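Local coordinates for probable starch synthase 4, chloroplastic/amyloplastic (Arabidopsis thaliana, PDB 6GNE), which is probably a plastid starch synthase, a protein of the GT-B fold with two Rossmann-like domains, at residues L10-I15 against P139-C144; L45-L50 against G91-F96; F124-L129 against A153-D158; A168-T173 against F222-T227. All blocks are in the same frame, centred on the assembly; numbering follows the deposited sequence.

Contact 1 of 4, residues L10-I15 against P139-C144; sequences LYVVHI and PDIIHC
The carbonyl oxygen of Tyr11 is gripped by two amides of the opposite segment, Ile141 N at 3.2 Å in a nearly straight bond and Asp140 N in a weak, bent one. Asp140 returns the bond with its side chain: OD2 accepts Tyr11 N at 2.8 Å on the lone pair away from its partner oxygen. Chi1 of -58° sets CG of Asp140 beside that residue's own backbone N. The parallel ladder then runs through Val13 N to Ile141 O, His143 N to Val13 O and Ile15 N to His143 O.

Beside the start of this ladder, Pro139 CB sits over one face of the Tyr11 ring, 4.2 Å from its centroid, while the phenol oxygen is bonded to Glu47 of strand 45-51. Pro139 CB also meets Val13 CG2 at 3.9 Å. On the sheet face of Val13, Ile15 and Ile142, Ile15 CD1 rests on Ile142 CG2 at 3.6 Å.

The other face carries two pairs, Val12 with Ile141 and His14 with His143; within each pair the side chains lie side by side and point the same way. His143 CB lies over one face of the His14 ring, offset toward the rim, and the ring centroids are 4.7 Å apart with planes 31° from each other. His14 ND1 is bonded to His145 NE2, and His143 ND1 to Tyr494 OH of the C-terminal helix 484-499.

The buried imidazoles thus have polar partners beyond this strand pair, and the Asp140 carboxylate stands in for a backbone acceptor where the ladder begins.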
# COMPACT_ATOMS: atom_id res chain seq x y z
N LEU A 10 -13.30 14.35 -15.43
CA LEU A 10 -13.46 12.95 -15.80
C LEU A 10 -14.28 12.16 -14.79
O LEU A 10 -14.35 12.52 -13.62
CB LEU A 10 -12.10 12.28 -15.95
CG LEU A 10 -11.18 12.96 -16.97
CD1 LEU A 10 -9.80 12.33 -16.89
CD2 LEU A 10 -11.74 12.91 -18.38
N TYR A 11 -14.89 11.09 -15.28
CA TYR A 11 -15.57 10.10 -14.47
C TYR A 11 -14.62 8.89 -14.38
O TYR A 11 -14.36 8.20 -15.38
CB TYR A 11 -16.93 9.75 -15.08
CG TYR A 11 -17.71 8.62 -14.40
CD1 TYR A 11 -17.45 8.20 -13.08
CD2 TYR A 11 -18.75 7.98 -15.08
CE1 TYR A 11 -18.19 7.18 -12.49
CE2 TYR A 11 -19.48 6.95 -14.51
CZ TYR A 11 -19.20 6.57 -13.21
OH TYR A 11 -19.91 5.55 -12.66
N VAL A 12 -14.11 8.66 -13.17
CA VAL A 12 -13.06 7.68 -12.90
C VAL A 12 -13.58 6.63 -11.93
O VAL A 12 -13.97 6.96 -10.80
CB VAL A 12 -11.87 8.39 -12.24
CG1 VAL A 12 -10.71 7.43 -12.04
CG2 VAL A 12 -11.45 9.61 -13.07
N VAL A 13 -13.56 5.37 -12.35
CA VAL A 13 -13.90 4.26 -11.47
C VAL A 13 -12.66 3.44 -11.08
O VAL A 13 -11.87 3.07 -11.93
CB VAL A 13 -14.96 3.34 -12.09
CG1 VAL A 13 -15.35 2.22 -11.13
CG2 VAL A 13 -16.21 4.15 -12.39
N HIS A 14 -12.47 3.20 -9.78
CA HIS A 14 -11.37 2.36 -9.28
C HIS A 14 -11.96 1.04 -8.84
O HIS A 14 -12.90 1.00 -8.06
CB HIS A 14 -10.65 3.02 -8.09
CG HIS A 14 -9.81 4.17 -8.48
ND1 HIS A 14 -8.45 4.10 -8.57
CD2 HIS A 14 -10.14 5.44 -8.81
CE1 HIS A 14 -7.97 5.27 -8.96
NE2 HIS A 14 -8.98 6.10 -9.11
N ILE A 15 -11.39 -0.04 -9.34
CA ILE A 15 -11.80 -1.37 -8.93
C ILE A 15 -10.59 -1.95 -8.21
O ILE A 15 -9.51 -1.99 -8.78
CB ILE A 15 -12.18 -2.24 -10.16
CG1 ILE A 15 -13.38 -1.61 -10.89
CG2 ILE A 15 -12.47 -3.68 -9.77
CD1 ILE A 15 -13.60 -2.16 -12.30
N PRO A 139 -17.93 5.42 -17.70
CA PRO A 139 -16.71 6.06 -17.22
C PRO A 139 -15.70 6.36 -18.33
O PRO A 139 -15.58 5.61 -19.29
CB PRO A 139 -16.14 5.06 -16.19
CG PRO A 139 -16.71 3.75 -16.60
CD PRO A 139 -18.06 4.04 -17.17
N ASP A 140 -14.99 7.46 -18.15
CA ASP A 140 -13.88 7.82 -19.00
C ASP A 140 -12.65 6.98 -18.70
O ASP A 140 -11.90 6.67 -19.62
CB ASP A 140 -13.52 9.29 -18.79
CG ASP A 140 -14.68 10.25 -19.06
OD1 ASP A 140 -15.17 10.33 -20.22
OD2 ASP A 140 -15.06 10.96 -18.11
N ILE A 141 -12.43 6.67 -17.40
CA ILE A 141 -11.27 5.89 -16.90
C ILE A 141 -11.76 4.81 -15.98
O ILE A 141 -12.55 5.07 -15.09
CB ILE A 141 -10.31 6.76 -16.06
CG1 ILE A 141 -9.67 7.87 -16.89
CG2 ILE A 141 -9.21 5.90 -15.40
CD1 ILE A 141 -8.67 7.43 -17.95
N ILE A 142 -11.28 3.60 -16.18
CA ILE A 142 -11.41 2.52 -15.21
C ILE A 142 -9.96 2.21 -14.79
O ILE A 142 -9.10 1.87 -15.64
CB ILE A 142 -12.17 1.27 -15.75
CG1 ILE A 142 -13.62 1.64 -16.06
CG2 ILE A 142 -12.17 0.14 -14.73
CD1 ILE A 142 -14.35 0.63 -16.92
N HIS A 143 -9.71 2.36 -13.49
CA HIS A 143 -8.38 2.18 -12.92
C HIS A 143 -8.41 0.93 -12.05
O HIS A 143 -9.08 0.92 -11.05
CB HIS A 143 -8.01 3.43 -12.14
CG HIS A 143 -6.57 3.52 -11.77
ND1 HIS A 143 -5.96 4.71 -11.46
CD2 HIS A 143 -5.60 2.57 -11.67
CE1 HIS A 143 -4.69 4.49 -11.15
NE2 HIS A 143 -4.45 3.20 -11.28
N CYS A 144 -7.69 -0.11 -12.42
CA CYS A 144 -7.64 -1.32 -11.60
C CYS A 144 -6.28 -1.51 -10.89
O CYS A 144 -5.28 -0.93 -11.29
CB CYS A 144 -8.06 -2.53 -12.44
SG CYS A 144 -7.07 -2.90 -13.91

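Contact 2 of 4, residues L45-L50 against G91-F96; sequences LVEIIL and GLPVHF
In the N-terminal Rossmann-like domain, strand 45-51 pairs with strand 92-100 through Ile48, Ile49 and Leu50, which lie beside Val94, His95 and Phe96. Three backbone bonds make the parallel ladder: Ile48 N to Pro93 O, His95 N to Ile48 O at 2.9 Å, and Leu50 N to His95 O. Ahead of the first of these bonds, Pro93 has no amide hydrogen to give, and its CD packs against Val46 O instead.

On the face with Ile48 and Leu50, Leu92 spreads its two methyls between neighbours. CD1 meets Ile48 CD1 at 3.7 Å, and CD2 meets Val46 CG1 at 3.8 Å. Met19 and helix 27-41 cover this side.

The connection between the two strands is unusual for a parallel pair in that it contains no helix. The chain instead runs out through strands 64-75 and 78-89, and the latter lies antiparallel to 92-100, making the sheet mixed here.

The opposite face holds Ile49, Glu47 and His95, with helix 117-134 packed over Ile49 and His95. Glu47 OE1 is bonded to Tyr11 OH; His95 ND1 is 4.4 Å from that same Glu47 OE1, where the carboxylate could favour a protonated ring, though no bond joins them.

At the far end of the ladder, Leu50 CD1 touches both Val94 CG1 and Phe96 CE2, each at 3.9 Å. The side chains of Leu50 and Phe96 lie side by side and point the same way, and the Phe96 ring has Val94 CG1 over one face, toward the rim.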
# COMPACT_ATOMS: atom_id res chain seq x y z
N LEU A 45 -15.37 13.04 -10.90
CA LEU A 45 -16.34 12.16 -10.28
C LEU A 45 -15.62 10.85 -10.07
O LEU A 45 -15.40 10.11 -11.01
CB LEU A 45 -17.55 11.98 -11.18
CG LEU A 45 -18.67 11.03 -10.75
CD1 LEU A 45 -19.13 11.35 -9.33
CD2 LEU A 45 -19.84 11.06 -11.77
N VAL A 46 -15.23 10.57 -8.84
CA VAL A 46 -14.48 9.36 -8.51
C VAL A 46 -15.40 8.40 -7.79
O VAL A 46 -16.14 8.79 -6.88
CB VAL A 46 -13.30 9.71 -7.58
CG1 VAL A 46 -12.61 8.45 -7.05
CG2 VAL A 46 -12.32 10.64 -8.29
N GLU A 47 -15.38 7.14 -8.19
CA GLU A 47 -16.19 6.09 -7.56
C GLU A 47 -15.34 4.84 -7.37
O GLU A 47 -14.43 4.56 -8.17
CB GLU A 47 -17.37 5.70 -8.43
CG GLU A 47 -18.63 6.54 -8.29
CD GLU A 47 -19.69 6.16 -9.30
OE1 GLU A 47 -19.59 5.05 -9.91
OE2 GLU A 47 -20.67 6.94 -9.40
N ILE A 48 -15.64 4.08 -6.33
CA ILE A 48 -14.85 2.90 -6.02
C ILE A 48 -15.74 1.68 -5.94
O ILE A 48 -16.83 1.76 -5.43
CB ILE A 48 -14.05 3.12 -4.75
CG1 ILE A 48 -13.03 4.23 -5.03
CG2 ILE A 48 -13.32 1.84 -4.34
CD1 ILE A 48 -12.57 4.95 -3.80
N ILE A 49 -15.25 0.57 -6.49
CA ILE A 49 -15.94 -0.71 -6.41
C ILE A 49 -15.06 -1.69 -5.65
O ILE A 49 -13.93 -1.91 -6.04
CB ILE A 49 -16.29 -1.25 -7.81
CG1 ILE A 49 -17.23 -0.26 -8.54
CG2 ILE A 49 -16.93 -2.64 -7.70
CD1 ILE A 49 -17.47 -0.59 -10.01
N LEU A 50 -15.61 -2.24 -4.54
CA LEU A 50 -14.96 -3.20 -3.66
C LEU A 50 -15.80 -4.44 -3.49
O LEU A 50 -16.98 -4.41 -3.77
CB LEU A 50 -14.78 -2.62 -2.25
CG LEU A 50 -13.94 -1.36 -2.10
CD1 LEU A 50 -13.96 -0.89 -0.67
CD2 LEU A 50 -12.52 -1.60 -2.57
N GLY A 91 -15.94 10.54 2.16
CA GLY A 91 -16.39 11.38 1.05
C GLY A 91 -16.40 10.70 -0.31
O GLY A 91 -16.89 11.30 -1.25
N LEU A 92 -15.87 9.49 -0.44
CA LEU A 92 -15.93 8.79 -1.73
C LEU A 92 -17.17 7.88 -1.80
O LEU A 92 -17.45 7.16 -0.86
CB LEU A 92 -14.65 7.97 -1.96
CG LEU A 92 -13.41 8.84 -2.11
CD1 LEU A 92 -12.18 8.02 -1.86
CD2 LEU A 92 -13.36 9.54 -3.46
N PRO A 93 -17.90 7.91 -2.92
CA PRO A 93 -18.93 6.88 -3.11
C PRO A 93 -18.32 5.50 -3.36
O PRO A 93 -17.39 5.38 -4.13
CB PRO A 93 -19.70 7.35 -4.37
CG PRO A 93 -19.21 8.72 -4.66
CD PRO A 93 -17.85 8.85 -4.04
N VAL A 94 -18.85 4.48 -2.70
CA VAL A 94 -18.35 3.12 -2.84
C VAL A 94 -19.51 2.16 -3.12
O VAL A 94 -20.60 2.34 -2.59
CB VAL A 94 -17.62 2.66 -1.57
CG1 VAL A 94 -16.96 1.29 -1.79
CG2 VAL A 94 -16.57 3.71 -1.19
N HIS A 95 -19.25 1.18 -3.98
CA HIS A 95 -20.15 0.09 -4.30
C HIS A 95 -19.48 -1.18 -3.81
O HIS A 95 -18.39 -1.51 -4.25
CB HIS A 95 -20.41 0.00 -5.82
CG HIS A 95 -21.37 1.04 -6.32
ND1 HIS A 95 -20.96 2.30 -6.72
CD2 HIS A 95 -22.72 1.02 -6.45
CE1 HIS A 95 -22.02 3.00 -7.09
NE2 HIS A 95 -23.10 2.26 -6.92
N PHE A 96 -20.11 -1.86 -2.86
CA PHE A 96 -19.63 -3.13 -2.33
C PHE A 96 -20.42 -4.27 -2.95
O PHE A 96 -21.65 -4.29 -2.87
CB PHE A 96 -19.81 -3.19 -0.82
CG PHE A 96 -19.23 -2.04 -0.06
CD1 PHE A 96 -19.98 -0.91 0.19
CD2 PHE A 96 -17.95 -2.11 0.46
CE1 PHE A 96 -19.46 0.13 0.92
CE2 PHE A 96 -17.41 -1.07 1.19
CZ PHE A 96 -18.17 0.06 1.41

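Contact 3 of 4, residues F124-L129 against A153-D158; sequences FSRAAL and APLYWD. With GLC (alpha-D-glucopyranose), chain D.
Behind a glycan pocket on the N-terminal domain, helix 152-160 packs on helix 117-134 through Leu155 and Leu129. The axes of the short segments are 10.1 Å apart and cross at -42°, and the two leucines carry the packing by van der Waals contact.

Leu129 CD1 reaches Leu155 CB at 3.6 Å and also lies beside the backbone N of Tyr156. Leu155 in turn forks over Ser125 and Arg126, midway along helix 117-134. Its CD1 covers the backbone of these two residues, while CD2 meets Arg126 CD at 4.0 Å, the side chains of Leu155 and Arg126 crossing at about a right angle. The charged end of Arg126 is held by Tyr160 OH and Cys191 O.

On the pocket side, Trp157 has a partner on each face. Tyr156 CD2 lies 3.7 Å above the centre of one face, and on the opposite face O5 of the chain D glucose sits 3.2 Å above the plane, toward the rim. Tyr156 OH is bonded to Ala168 N, tying this backing ring to the sheet.

An indole platform under a sugar is characteristic of carbohydrate-binding sites, and here it grows from a helix of the Rossmann-like layer flanking the sheet.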
# COMPACT_ATOMS: atom_id res chain seq x y z
N PHE A 124 -14.99 -11.43 -8.81
CA PHE A 124 -15.18 -10.04 -8.43
C PHE A 124 -14.95 -9.09 -9.60
O PHE A 124 -15.74 -8.16 -9.82
CB PHE A 124 -14.26 -9.67 -7.26
CG PHE A 124 -14.22 -8.19 -6.98
CD1 PHE A 124 -15.39 -7.51 -6.61
CD2 PHE A 124 -13.04 -7.47 -7.12
CE1 PHE A 124 -15.37 -6.15 -6.37
CE2 PHE A 124 -13.02 -6.09 -6.86
CZ PHE A 124 -14.19 -5.44 -6.49
N SER A 125 -13.85 -9.32 -10.32
CA SER A 125 -13.49 -8.50 -11.48
C SER A 125 -14.57 -8.52 -12.53
O SER A 125 -14.91 -7.48 -13.07
CB SER A 125 -12.17 -8.97 -12.11
OG SER A 125 -11.07 -8.79 -11.23
N ARG A 126 -15.12 -9.71 -12.79
CA ARG A 126 -16.21 -9.85 -13.75
C ARG A 126 -17.45 -9.12 -13.26
O ARG A 126 -17.98 -8.26 -13.97
CB ARG A 126 -16.56 -11.32 -14.01
CG ARG A 126 -17.65 -11.55 -15.04
CD ARG A 126 -17.20 -11.07 -16.41
NE ARG A 126 -18.29 -10.99 -17.39
CZ ARG A 126 -18.60 -11.91 -18.29
NH1 ARG A 126 -17.99 -13.09 -18.35
NH2 ARG A 126 -19.60 -11.65 -19.13
N ALA A 127 -17.89 -9.44 -12.05
CA ALA A 127 -19.05 -8.81 -11.45
C ALA A 127 -18.93 -7.29 -11.39
O ALA A 127 -19.93 -6.60 -11.55
CB ALA A 127 -19.31 -9.37 -10.06
N ALA A 128 -17.71 -6.76 -11.19
CA ALA A 128 -17.51 -5.30 -11.16
C ALA A 128 -17.84 -4.63 -12.49
O ALA A 128 -18.53 -3.60 -12.53
CB ALA A 128 -16.09 -4.97 -10.75
N LEU A 129 -17.34 -5.20 -13.56
CA LEU A 129 -17.68 -4.72 -14.92
C LEU A 129 -19.17 -4.87 -15.24
O LEU A 129 -19.76 -3.99 -15.86
CB LEU A 129 -16.84 -5.45 -15.97
CG LEU A 129 -15.38 -5.02 -15.94
CD1 LEU A 129 -14.55 -5.92 -16.84
CD2 LEU A 129 -15.24 -3.54 -16.30
N ALA A 153 -8.79 -5.65 -17.30
CA ALA A 153 -8.28 -5.18 -18.60
C ALA A 153 -8.68 -6.07 -19.79
O ALA A 153 -9.32 -5.58 -20.70
CB ALA A 153 -6.77 -4.96 -18.55
N PRO A 154 -8.32 -7.37 -19.77
CA PRO A 154 -8.77 -8.23 -20.87
C PRO A 154 -10.29 -8.44 -20.92
O PRO A 154 -10.85 -8.48 -22.02
CB PRO A 154 -8.05 -9.56 -20.62
CG PRO A 154 -7.69 -9.53 -19.16
CD PRO A 154 -7.43 -8.10 -18.84
N LEU A 155 -10.94 -8.56 -19.76
CA LEU A 155 -12.40 -8.63 -19.69
C LEU A 155 -13.07 -7.45 -20.39
O LEU A 155 -13.96 -7.64 -21.24
CB LEU A 155 -12.89 -8.75 -18.25
CG LEU A 155 -12.75 -10.15 -17.63
CD1 LEU A 155 -12.98 -10.15 -16.13
CD2 LEU A 155 -13.70 -11.13 -18.28
N TYR A 156 -12.61 -6.23 -20.07
CA TYR A 156 -13.19 -5.02 -20.66
C TYR A 156 -13.13 -5.06 -22.18
O TYR A 156 -14.15 -4.83 -22.83
CB TYR A 156 -12.48 -3.76 -20.15
CG TYR A 156 -13.08 -2.48 -20.69
CD1 TYR A 156 -14.31 -2.03 -20.23
CD2 TYR A 156 -12.43 -1.73 -21.65
CE1 TYR A 156 -14.85 -0.85 -20.71
CE2 TYR A 156 -12.96 -0.54 -22.14
CZ TYR A 156 -14.17 -0.10 -21.66
OH TYR A 156 -14.72 1.06 -22.14
N TRP A 157 -11.96 -5.36 -22.74
CA TRP A 157 -11.76 -5.32 -24.18
C TRP A 157 -12.43 -6.49 -24.91
O TRP A 157 -13.01 -6.30 -25.97
CB TRP A 157 -10.26 -5.22 -24.53
CG TRP A 157 -9.69 -3.91 -24.10
CD1 TRP A 157 -8.71 -3.71 -23.19
CD2 TRP A 157 -10.10 -2.59 -24.53
NE1 TRP A 157 -8.48 -2.36 -23.02
CE2 TRP A 157 -9.32 -1.66 -23.82
CE3 TRP A 157 -11.04 -2.13 -25.46
CZ2 TRP A 157 -9.45 -0.28 -24.01
CZ3 TRP A 157 -11.17 -0.75 -25.65
CH2 TRP A 157 -10.36 0.16 -24.93
N ASP A 158 -12.38 -7.67 -24.32
CA ASP A 158 -12.94 -8.86 -24.96
C ASP A 158 -14.45 -8.98 -24.81
O ASP A 158 -15.12 -9.40 -25.74
CB ASP A 158 -12.18 -10.11 -24.48
CG ASP A 158 -10.74 -10.18 -25.03
OD1 ASP A 158 -10.22 -9.22 -25.67
OD2 ASP A 158 -10.10 -11.23 -24.79
C1 GLC D . -8.16 -0.13 -28.15
C2 GLC D . -6.98 -0.13 -27.19
C3 GLC D . -6.21 -1.45 -27.29
C4 GLC D . -7.14 -2.64 -27.20
C5 GLC D . -8.30 -2.56 -28.17
C6 GLC D . -9.26 -3.74 -28.01
O1 GLC D . -7.67 -0.04 -29.50
O2 GLC D . -6.14 0.98 -27.52
O3 GLC D . -5.24 -1.58 -26.25
O4 GLC D . -6.39 -3.78 -27.56
O5 GLC D . -8.98 -1.31 -27.97
O6 GLC D . -9.26 -4.60 -29.16

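Contact 4 of 4, residues A168-T173 against F222-T227; sequences ARICFT and FSNIVT. With GLC (alpha-D-glucopyranose), chain B.
Residues Ser223 to Thr227 lead out of helix 215-222 into a parallel strand beside Ile170 to Thr173, at the 225-228 side of the Rossmann-like sheet. Just before them Phe222 helps line a glycan pocket, its CE1 close to O5 of the chain B glucose.

Ser223 OG packs on Phe172 CB and Ile170 CG2, and is bonded to Ala219 O of the preceding helix. Asn224 OD1 accepts Ile170 N at 3.0 Å, in its carbonyl plane on a lone pair, while the Asn224 amide is stacked on the Arg169 guanidinium with planes 15° apart. Its ND2 makes a weak hydrogen bond to a glucose O2, so this amide joins strand and pocket.

Ile225 N bonds to Ile170 O, which also takes a weak bond from Asn224 N. Ile225 O then receives Phe172 N at 2.8 Å, and Ile225 CG2 touches Cys171 SG. Val226 CG1 comes to the edge of the Phe172 ring, 4.2 Å from CD2.

Thr227 N bonds to Phe172 O, and chi1 of 82° sets Thr227 OG1 between its own N and carbonyl carbon, where it shares a hydrogen bond with Thr173 OG1 at 2.9 Å. Thr173 OG1 is bonded to His143 NE2, and Thr227 OG1 to Tyr490 OH.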
# COMPACT_ATOMS: atom_id res chain seq x y z
N ALA A 168 -14.41 3.90 -21.90
CA ALA A 168 -13.29 4.04 -20.98
C ALA A 168 -11.94 3.64 -21.54
O ALA A 168 -11.82 2.78 -22.38
CB ALA A 168 -13.57 3.24 -19.72
N ARG A 169 -10.92 4.33 -21.04
CA ARG A 169 -9.54 3.87 -21.06
C ARG A 169 -9.25 3.09 -19.77
O ARG A 169 -9.78 3.42 -18.71
CB ARG A 169 -8.60 5.07 -21.05
CG ARG A 169 -7.94 5.42 -22.35
CD ARG A 169 -8.86 6.09 -23.33
NE ARG A 169 -9.29 5.13 -24.34
CZ ARG A 169 -8.55 4.74 -25.38
NH1 ARG A 169 -7.29 5.17 -25.53
NH2 ARG A 169 -9.07 3.89 -26.28
N ILE A 170 -8.37 2.10 -19.88
CA ILE A 170 -7.99 1.25 -18.75
C ILE A 170 -6.62 1.66 -18.21
O ILE A 170 -5.65 1.79 -18.97
CB ILE A 170 -8.00 -0.26 -19.12
CG1 ILE A 170 -9.33 -0.66 -19.80
CG2 ILE A 170 -7.75 -1.14 -17.90
CD1 ILE A 170 -10.56 -0.26 -19.03
N CYS A 171 -6.58 1.91 -16.90
CA CYS A 171 -5.33 2.14 -16.19
C CYS A 171 -5.12 0.97 -15.25
O CYS A 171 -6.05 0.51 -14.57
CB CYS A 171 -5.38 3.46 -15.43
SG CYS A 171 -3.85 3.97 -14.59
N PHE A 172 -3.89 0.47 -15.22
CA PHE A 172 -3.50 -0.58 -14.28
C PHE A 172 -2.31 -0.14 -13.44
O PHE A 172 -1.30 0.28 -13.97
CB PHE A 172 -3.15 -1.85 -15.03
CG PHE A 172 -2.64 -2.94 -14.15
CD1 PHE A 172 -3.47 -3.52 -13.23
CD2 PHE A 172 -1.35 -3.40 -14.26
CE1 PHE A 172 -3.03 -4.53 -12.41
CE2 PHE A 172 -0.89 -4.42 -13.46
CZ PHE A 172 -1.73 -4.99 -12.53
N THR A 173 -2.45 -0.20 -12.13
CA THR A 173 -1.33 0.04 -11.23
C THR A 173 -0.93 -1.32 -10.60
O THR A 173 -1.78 -1.99 -10.03
CB THR A 173 -1.69 1.09 -10.18
OG1 THR A 173 -1.95 2.33 -10.82
CG2 THR A 173 -0.56 1.28 -9.15
N PHE A 222 -3.04 -5.31 -21.98
CA PHE A 222 -4.37 -4.79 -22.32
C PHE A 222 -4.72 -3.39 -21.80
O PHE A 222 -5.76 -2.87 -22.15
CB PHE A 222 -5.45 -5.81 -21.91
CG PHE A 222 -5.49 -7.01 -22.80
CD1 PHE A 222 -6.33 -7.01 -23.89
CD2 PHE A 222 -4.67 -8.12 -22.58
CE1 PHE A 222 -6.39 -8.11 -24.75
CE2 PHE A 222 -4.70 -9.20 -23.46
CZ PHE A 222 -5.57 -9.19 -24.54
N SER A 223 -3.89 -2.78 -20.97
CA SER A 223 -4.23 -1.49 -20.39
C SER A 223 -3.66 -0.39 -21.24
O SER A 223 -2.64 -0.58 -21.84
CB SER A 223 -3.70 -1.40 -18.96
OG SER A 223 -4.27 -2.43 -18.17
N ASN A 224 -4.33 0.75 -21.27
CA ASN A 224 -3.83 1.93 -21.99
C ASN A 224 -2.77 2.70 -21.20
O ASN A 224 -1.98 3.46 -21.80
CB ASN A 224 -5.00 2.87 -22.30
CG ASN A 224 -6.08 2.19 -23.09
OD1 ASN A 224 -7.19 1.89 -22.58
ND2 ASN A 224 -5.75 1.89 -24.32
N ILE A 225 -2.78 2.53 -19.86
CA ILE A 225 -1.85 3.18 -18.96
C ILE A 225 -1.43 2.14 -17.93
O ILE A 225 -2.29 1.49 -17.34
CB ILE A 225 -2.50 4.39 -18.19
CG1 ILE A 225 -3.11 5.43 -19.16
CG2 ILE A 225 -1.48 5.11 -17.31
CD1 ILE A 225 -4.14 6.33 -18.50
N VAL A 226 -0.12 2.00 -17.71
CA VAL A 226 0.40 1.09 -16.68
C VAL A 226 1.32 1.83 -15.77
O VAL A 226 2.31 2.40 -16.24
CB VAL A 226 1.18 -0.11 -17.29
CG1 VAL A 226 1.55 -1.10 -16.18
CG2 VAL A 226 0.38 -0.77 -18.45
N THR A 227 1.04 1.84 -14.47
CA THR A 227 1.97 2.47 -13.49
C THR A 227 2.41 1.53 -12.40
O THR A 227 1.80 0.49 -12.16
CB THR A 227 1.41 3.76 -12.83
OG1 THR A 227 0.55 3.44 -11.73
CG2 THR A 227 0.66 4.62 -13.85
C1 GLC B . -6.00 -4.61 -26.48
C2 GLC B . -4.48 -4.60 -26.32
C3 GLC B . -3.78 -5.32 -27.47
C4 GLC B . -4.39 -6.73 -27.55
C5 GLC B . -5.87 -6.54 -27.93
C6 GLC B . -6.63 -7.83 -28.26
O2 GLC B . -3.97 -3.27 -26.22
O3 GLC B . -2.36 -5.39 -27.28
O4 GLC B . -3.66 -7.61 -28.41
O5 GLC B . -6.52 -5.90 -26.82
O6 GLC B . -8.04 -7.70 -28.01

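In the fold
From the N terminus, strand 11-15 leads through helix 27-41 to strand 45-51, and contact 2 closes the first loop when the chain returns from its antiparallel excursion as strand 92-100. That loop is nested within the longer one that contact 1 closes at strand 141-145. Contact 3 crosses contact 1, because helix 117-134 lies inside the latter's loop and helix 152-160 beyond it. Contact 4 follows in series. Contacts 2, 1 and 4 are alternate pairings of one sheet, ordered 92-100, 45-51, 11-15, 141-145, 169-174, 225-228; pairings 45-51 with 11-15 and 141-145 with 169-174 link them. Contact 3 joins two helices packed against it through Phe124, Ala128 and Tyr156.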